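CYTH domain-containing protein (Pyrococcus horikoshii, PDB 2DC4) is of unknown function but carries a CYTH domain, the fold of class IV adenylyl cyclases and thiamine triphosphatases, and so probably binds a phosphorylated ligand. Local coordinates at residues Phe7-Glu12 / Phe112-Val117; Asp122-Glu127 / Leu147-Glu152. All coordinates share one frame; numbering follows the deposited sequence.

In the fold
The chain starts on strand 2-8, turns into helix 11-21 and runs through several further strands before strand 110-117 brings it back near the start of helix 11-21; there interaction 1 closes a loop of 99 residues by joining the helix start to the sheet. Strand 121-128 follows directly. It carries one side of interaction 2 and pairs with both strands of interaction 1, 2-8 and 110-117, helping to close the eight-stranded antiparallel barrel; N115 N is probably hydrogen-bonded to F123 O. After helix 133-146, interaction 2 closes a shorter loop of 19 residues, packing 147-152 against strand 121-128. The two contacts lie in series, neither crossing nor nesting.

Interaction 1. Residues Phe7-Glu12 / Phe112-Val117; sequences FRVNFE and FELNRV
R116 lays its guanidinium flat over the ring of F11, the two planes only 4° apart and R116 CZ 4.1 Å from the ring centroid. The cation sits off-centre, near CG of the ring, while R116 CD rides over the same face as a CH-pi contact 3.5 Å from the centroid of the F11 ring. The bond to CB of F11 points at the strand and CG is anti to the backbone N (chi1 -176°); CE1 of F11 meets L114 CD2 at 3.4 Å. V9 CG2 touches the other methyl, L114 CD1, at 4.0 Å. Beyond the stack, E12 OE1 forms a long salt bridge of 3.9 Å with R116 NH1, and a water that donates to E12 OE1 and accepts from R116 NH1 spans the pair. The stronger ionic partner of R116 is D122, which takes NE. An alanine at F11 would probably leave the guanidinium without the ring beneath it and open a gap beside L114. W103 meets the F11 ring edge-to-face. N10 OD1 accepts from D13 N as the N-cap, and the arginine-aromatic stack joins this capped helix start to strand 110-117 of the CYTH barrel.

Interaction 2. Residues Asp122-Glu127 / Leu147-Glu152; sequences DFLDIE and LGLKEE
Segment 122-127 of strand 121-128 and the loop 147-152 stay well apart as backbones, with the CA atoms of L124 and L149 10.3 Å from each other and those of I126 and L147 10.8 Å, and the space is bridged by branched side chains. L124 meets both leucines of the loop: its CG stands anti to the backbone N (chi1 168°), and its methyl CD2 touches L149 CD1 at 4.0 Å and L147 CD1 at 4.1 Å. The side chains of L124 and L147 cross at about a right angle, whereas L124 and L149 meet at a slant. I126 contributes from two residues along the strand, its CD1 lying 4.2 Å from L147 CD1 and, more loosely, 4.4 Å from L149 CD1. Four methyl groups thus carry the whole contact, one from each residue.

G148, with a positive phi of 80°, ends helix 133-146 in a Schellman motif, and L147 and L149 on either side of it both direct CB at the strand. I14 and I18 of helix 11-21 pack on L124, V9 touches both L124 and L149, and F112 adjoins L147, extending the apolar layer. On the loop's exposed side, K150 NZ and E152 OE2 form a salt bridge at 3.5 Å that includes a weak hydrogen bond. With methyl groups alone meeting between strand and loop, the joint rests on van der Waals packing and the burial of apolar surface, and its geometry depends on the shapes of the four side chains rather than on directional bonds.

Interaction 1. Residues Phe7-Glu12 / Phe112-Val117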
loop_
_atom_site.group_PDB
_atom_site.type_symbol
_atom_site.label_atom_id
_atom_site.label_comp_id
_atom_site.label_asym_id
_atom_site.label_seq_id
_atom_site.Cartn_x
_atom_site.Cartn_y
_atom_site.Cartn_z
ATOM N N PHE A 7 5.800 -9.847 -27.121
ATOM C CA PHE A 7 6.223 -9.766 -28.518
ATOM C C PHE A 7 6.386 -8.324 -28.980
ATOM O O PHE A 7 5.600 -7.448 -28.614
ATOM C CB PHE A 7 5.199 -10.441 -29.442
ATOM C CG PHE A 7 4.948 -11.888 -29.129
ATOM C CD1 PHE A 7 4.064 -12.254 -28.118
ATOM C CD2 PHE A 7 5.588 -12.888 -29.852
ATOM C CE1 PHE A 7 3.816 -13.595 -27.833
ATOM C CE2 PHE A 7 5.346 -14.234 -29.577
ATOM C CZ PHE A 7 4.458 -14.589 -28.565
ATOM N N ARG A 8 7.408 -8.078 -29.796
ATOM C CA ARG A 8 7.622 -6.742 -30.342
ATOM C C ARG A 8 6.714 -6.769 -31.565
ATOM O O ARG A 8 6.805 -7.680 -32.392
ATOM C CB ARG A 8 9.090 -6.563 -30.744
ATOM C CG ARG A 8 9.640 -5.169 -30.518
ATOM C CD ARG A 8 11.158 -5.214 -30.363
ATOM N NE ARG A 8 11.647 -4.076 -29.595
ATOM C CZ ARG A 8 12.644 -4.142 -28.722
ATOM N NH1 ARG A 8 13.260 -5.291 -28.509
ATOM N NH2 ARG A 8 13.013 -3.068 -28.047
ATOM N N VAL A 9 5.827 -5.789 -31.687
ATOM C CA VAL A 9 4.876 -5.802 -32.789
ATOM C C VAL A 9 4.601 -4.459 -33.440
ATOM O O VAL A 9 5.035 -3.415 -32.956
ATOM C CB VAL A 9 3.505 -6.302 -32.310
ATOM C CG1 VAL A 9 3.627 -7.666 -31.666
ATOM C CG2 VAL A 9 2.918 -5.287 -31.328
ATOM N N ASN A 10 3.874 -4.510 -34.552
ATOM C CA ASN A 10 3.441 -3.294 -35.220
ATOM C C ASN A 10 2.030 -3.114 -34.668
ATOM O O ASN A 10 1.141 -3.937 -34.914
ATOM C CB ASN A 10 3.388 -3.450 -36.738
ATOM C CG ASN A 10 2.813 -2.216 -37.419
ATOM O OD1 ASN A 10 1.606 -1.976 -37.370
ATOM N ND2 ASN A 10 3.678 -1.419 -38.042
ATOM N N PHE A 11 1.841 -2.048 -33.900
ATOM C CA PHE A 11 0.563 -1.762 -33.262
ATOM C C PHE A 11 -0.684 -1.917 -34.121
ATOM O O PHE A 11 -1.586 -2.686 -33.790
ATOM C CB PHE A 11 0.568 -0.349 -32.682
ATOM C CG PHE A 11 -0.681 -0.016 -31.925
ATOM C CD1 PHE A 11 -0.859 -0.473 -30.625
ATOM C CD2 PHE A 11 -1.707 0.697 -32.534
ATOM C CE1 PHE A 11 -2.044 -0.227 -29.941
ATOM C CE2 PHE A 11 -2.894 0.948 -31.862
ATOM C CZ PHE A 11 -3.063 0.483 -30.561
ATOM N N GLU A 12 -0.750 -1.167 -35.213
ATOM C CA GLU A 12 -1.915 -1.207 -36.081
ATOM C C GLU A 12 -2.222 -2.585 -36.660
ATOM O O GLU A 12 -3.372 -3.017 -36.665
ATOM C CB GLU A 12 -1.759 -0.187 -37.217
ATOM C CG GLU A 12 -1.776 1.273 -36.761
ATOM C CD GLU A 12 -0.458 1.739 -36.157
ATOM O OE1 GLU A 12 -0.409 2.890 -35.662
ATOM O OE2 GLU A 12 0.530 0.967 -36.182
ATOM N N PHE A 112 -4.979 -10.326 -23.883
ATOM C CA PHE A 112 -4.047 -9.654 -24.770
ATOM C C PHE A 112 -3.839 -8.254 -24.225
ATOM O O PHE A 112 -4.805 -7.532 -23.975
ATOM C CB PHE A 112 -4.618 -9.540 -26.188
ATOM C CG PHE A 112 -4.953 -10.857 -26.821
ATOM C CD1 PHE A 112 -6.226 -11.406 -26.684
ATOM C CD2 PHE A 112 -3.993 -11.556 -27.545
ATOM C CE1 PHE A 112 -6.537 -12.636 -27.259
ATOM C CE2 PHE A 112 -4.291 -12.786 -28.125
ATOM C CZ PHE A 112 -5.565 -13.329 -27.982
ATOM N N GLU A 113 -2.586 -7.873 -24.017
ATOM C CA GLU A 113 -2.295 -6.524 -23.547
ATOM C C GLU A 113 -1.421 -5.904 -24.625
ATOM O O GLU A 113 -0.241 -6.231 -24.735
ATOM C CB GLU A 113 -1.549 -6.546 -22.210
ATOM C CG GLU A 113 -2.264 -7.337 -21.109
ATOM C CD GLU A 113 -1.592 -7.211 -19.756
ATOM O OE1 GLU A 113 -0.346 -7.278 -19.688
ATOM O OE2 GLU A 113 -2.315 -7.062 -18.752
ATOM N N LEU A 114 -2.015 -5.028 -25.429
ATOM C CA LEU A 114 -1.295 -4.358 -26.510
ATOM C C LEU A 114 -0.813 -3.039 -25.946
ATOM O O LEU A 114 -1.611 -2.140 -25.676
ATOM C CB LEU A 114 -2.229 -4.137 -27.703
ATOM C CG LEU A 114 -1.619 -3.510 -28.956
ATOM C CD1 LEU A 114 -0.340 -4.255 -29.336
ATOM C CD2 LEU A 114 -2.636 -3.565 -30.090
ATOM N N ASN A 115 0.501 -2.928 -25.781
ATOM C CA ASN A 115 1.100 -1.749 -25.178
ATOM C C ASN A 115 1.888 -0.816 -26.073
ATOM O O ASN A 115 2.758 -1.255 -26.824
ATOM C CB ASN A 115 2.033 -2.180 -24.053
ATOM C CG ASN A 115 1.344 -3.044 -23.030
ATOM O OD1 ASN A 115 0.382 -2.618 -22.399
ATOM N ND2 ASN A 115 1.833 -4.269 -22.862
ATOM N N ARG A 116 1.588 0.476 -25.972
ATOM C CA ARG A 116 2.345 1.484 -26.706
ATOM C C ARG A 116 3.143 2.118 -25.571
ATOM O O ARG A 116 2.626 2.936 -24.812
ATOM C CB ARG A 116 1.409 2.492 -27.373
ATOM C CG ARG A 116 0.369 1.824 -28.253
ATOM C CD ARG A 116 -0.014 2.674 -29.446
ATOM N NE ARG A 116 1.018 2.644 -30.476
ATOM C CZ ARG A 116 0.917 3.261 -31.648
ATOM N NH1 ARG A 116 -0.171 3.963 -31.935
ATOM N NH2 ARG A 116 1.892 3.154 -32.541
ATOM N N VAL A 117 4.401 1.705 -25.456
ATOM C CA VAL A 117 5.286 2.130 -24.356
ATOM C C VAL A 117 6.184 3.313 -24.727
ATOM O O VAL A 117 7.000 3.263 -25.646
ATOM C CB VAL A 117 6.178 0.956 -23.946
ATOM C CG1 VAL A 117 6.972 1.346 -22.699
ATOM C CG2 VAL A 117 5.344 -0.267 -23.645
HETATM O O HOH W 1 0.709 5.215 -34.723
#

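Interaction 2. Residues Asp122-Glu127 / Leu147-Glu152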
loop_
_atom_site.group_PDB
_atom_site.type_symbol
_atom_site.label_atom_id
_atom_site.label_comp_id
_atom_site.label_asym_id
_atom_site.label_seq_id
_atom_site.Cartn_x
_atom_site.Cartn_y
_atom_site.Cartn_z
ATOM N N ASP A 122 6.208 -0.553 -29.362
ATOM C CA ASP A 122 4.940 -1.264 -29.204
ATOM C C ASP A 122 5.151 -2.749 -28.942
ATOM O O ASP A 122 5.919 -3.419 -29.633
ATOM C CB ASP A 122 4.066 -1.058 -30.442
ATOM C CG ASP A 122 3.790 0.411 -30.715
ATOM O OD1 ASP A 122 3.482 1.143 -29.753
ATOM O OD2 ASP A 122 3.875 0.834 -31.887
ATOM N N PHE A 123 4.453 -3.264 -27.935
ATOM C CA PHE A 123 4.590 -4.661 -27.559
ATOM C C PHE A 123 3.240 -5.278 -27.269
ATOM O O PHE A 123 2.292 -4.584 -26.901
ATOM C CB PHE A 123 5.458 -4.796 -26.304
ATOM C CG PHE A 123 6.827 -4.191 -26.440
ATOM C CD1 PHE A 123 7.017 -2.822 -26.293
ATOM C CD2 PHE A 123 7.921 -4.995 -26.732
ATOM C CE1 PHE A 123 8.286 -2.264 -26.437
ATOM C CE2 PHE A 123 9.189 -4.449 -26.879
ATOM C CZ PHE A 123 9.374 -3.085 -26.732
ATOM N N LEU A 124 3.162 -6.591 -27.444
ATOM C CA LEU A 124 1.935 -7.316 -27.153
ATOM C C LEU A 124 2.290 -8.375 -26.134
ATOM O O LEU A 124 3.203 -9.168 -26.351
ATOM C CB LEU A 124 1.370 -8.014 -28.398
ATOM C CG LEU A 124 0.248 -9.019 -28.074
ATOM C CD1 LEU A 124 -1.005 -8.270 -27.638
ATOM C CD2 LEU A 124 -0.056 -9.894 -29.288
ATOM N N ASP A 125 1.593 -8.374 -25.003
ATOM C CA ASP A 125 1.819 -9.393 -24.000
ATOM C C ASP A 125 0.633 -10.339 -24.121
ATOM O O ASP A 125 -0.516 -9.898 -24.142
ATOM C CB ASP A 125 1.838 -8.796 -22.588
ATOM C CG ASP A 125 3.163 -8.150 -22.245
ATOM O OD1 ASP A 125 4.201 -8.837 -22.353
ATOM O OD2 ASP A 125 3.173 -6.965 -21.856
ATOM N N ILE A 126 0.910 -11.630 -24.245
ATOM C CA ILE A 126 -0.162 -12.612 -24.315
ATOM C C ILE A 126 -0.068 -13.358 -22.993
ATOM O O ILE A 126 0.938 -14.012 -22.698
ATOM C CB ILE A 126 0.012 -13.597 -25.491
ATOM C CG1 ILE A 126 0.082 -12.826 -26.814
ATOM C CG2 ILE A 126 -1.164 -14.583 -25.511
ATOM C CD1 ILE A 126 0.159 -13.733 -28.050
ATOM N N GLU A 127 -1.124 -13.246 -22.196
ATOM C CA GLU A 127 -1.178 -13.836 -20.864
ATOM C C GLU A 127 -2.244 -14.930 -20.778
ATOM O O GLU A 127 -3.311 -14.842 -21.371
ATOM C CB GLU A 127 -1.489 -12.723 -19.862
ATOM C CG GLU A 127 -0.253 -11.897 -19.506
ATOM C CD GLU A 127 -0.624 -10.859 -18.470
ATOM O OE1 GLU A 127 -1.361 -11.187 -17.551
ATOM O OE2 GLU A 127 -0.170 -9.723 -18.594
ATOM N N LEU A 147 -1.924 -15.397 -34.710
ATOM C CA LEU A 147 -1.764 -13.972 -34.957
ATOM C C LEU A 147 -0.580 -13.721 -35.892
ATOM O O LEU A 147 -0.241 -12.577 -36.176
ATOM C CB LEU A 147 -1.544 -13.215 -33.640
ATOM C CG LEU A 147 -2.732 -13.193 -32.667
ATOM C CD1 LEU A 147 -2.270 -12.626 -31.329
ATOM C CD2 LEU A 147 -3.871 -12.351 -33.237
ATOM N N GLY A 148 0.052 -14.796 -36.354
ATOM C CA GLY A 148 1.179 -14.645 -37.259
ATOM C C GLY A 148 2.494 -14.291 -36.592
ATOM O O GLY A 148 3.431 -13.840 -37.252
ATOM N N LEU A 149 2.574 -14.487 -35.282
ATOM C CA LEU A 149 3.796 -14.188 -34.556
ATOM C C LEU A 149 4.670 -15.437 -34.511
ATOM O O LEU A 149 4.164 -16.556 -34.587
ATOM C CB LEU A 149 3.450 -13.728 -33.140
ATOM C CG LEU A 149 2.634 -12.431 -33.119
ATOM C CD1 LEU A 149 2.071 -12.181 -31.733
ATOM C CD2 LEU A 149 3.524 -11.269 -33.552
ATOM N N LYS A 150 5.979 -15.232 -34.381
ATOM C CA LYS A 150 6.949 -16.323 -34.328
ATOM C C LYS A 150 7.920 -16.117 -33.168
ATOM O O LYS A 150 7.901 -15.083 -32.507
ATOM C CB LYS A 150 7.738 -16.389 -35.642
ATOM C CG LYS A 150 6.886 -16.640 -36.871
ATOM C CD LYS A 150 7.736 -16.717 -38.132
ATOM C CE LYS A 150 8.405 -15.387 -38.438
ATOM N NZ LYS A 150 9.167 -15.439 -39.716
ATOM N N GLU A 151 8.783 -17.097 -32.927
ATOM C CA GLU A 151 9.746 -16.990 -31.843
ATOM C C GLU A 151 10.689 -15.800 -31.993
ATOM O O GLU A 151 11.109 -15.216 -30.998
ATOM C CB GLU A 151 10.555 -18.282 -31.726
ATOM C CG GLU A 151 9.724 -19.460 -31.251
ATOM C CD GLU A 151 10.509 -20.754 -31.208
ATOM O OE1 GLU A 151 11.582 -20.778 -30.569
ATOM O OE2 GLU A 151 10.051 -21.749 -31.809
ATOM N N GLU A 152 11.018 -15.432 -33.228
ATOM C CA GLU A 152 11.924 -14.301 -33.435
ATOM C C GLU A 152 11.295 -12.980 -33.012
ATOM O O GLU A 152 11.995 -11.978 -32.858
ATOM C CB GLU A 152 12.361 -14.200 -34.909
ATOM C CG GLU A 152 11.224 -14.025 -35.905
ATOM C CD GLU A 152 11.709 -13.796 -37.335
ATOM O OE1 GLU A 152 12.749 -14.375 -37.725
ATOM O OE2 GLU A 152 11.038 -13.046 -38.078
#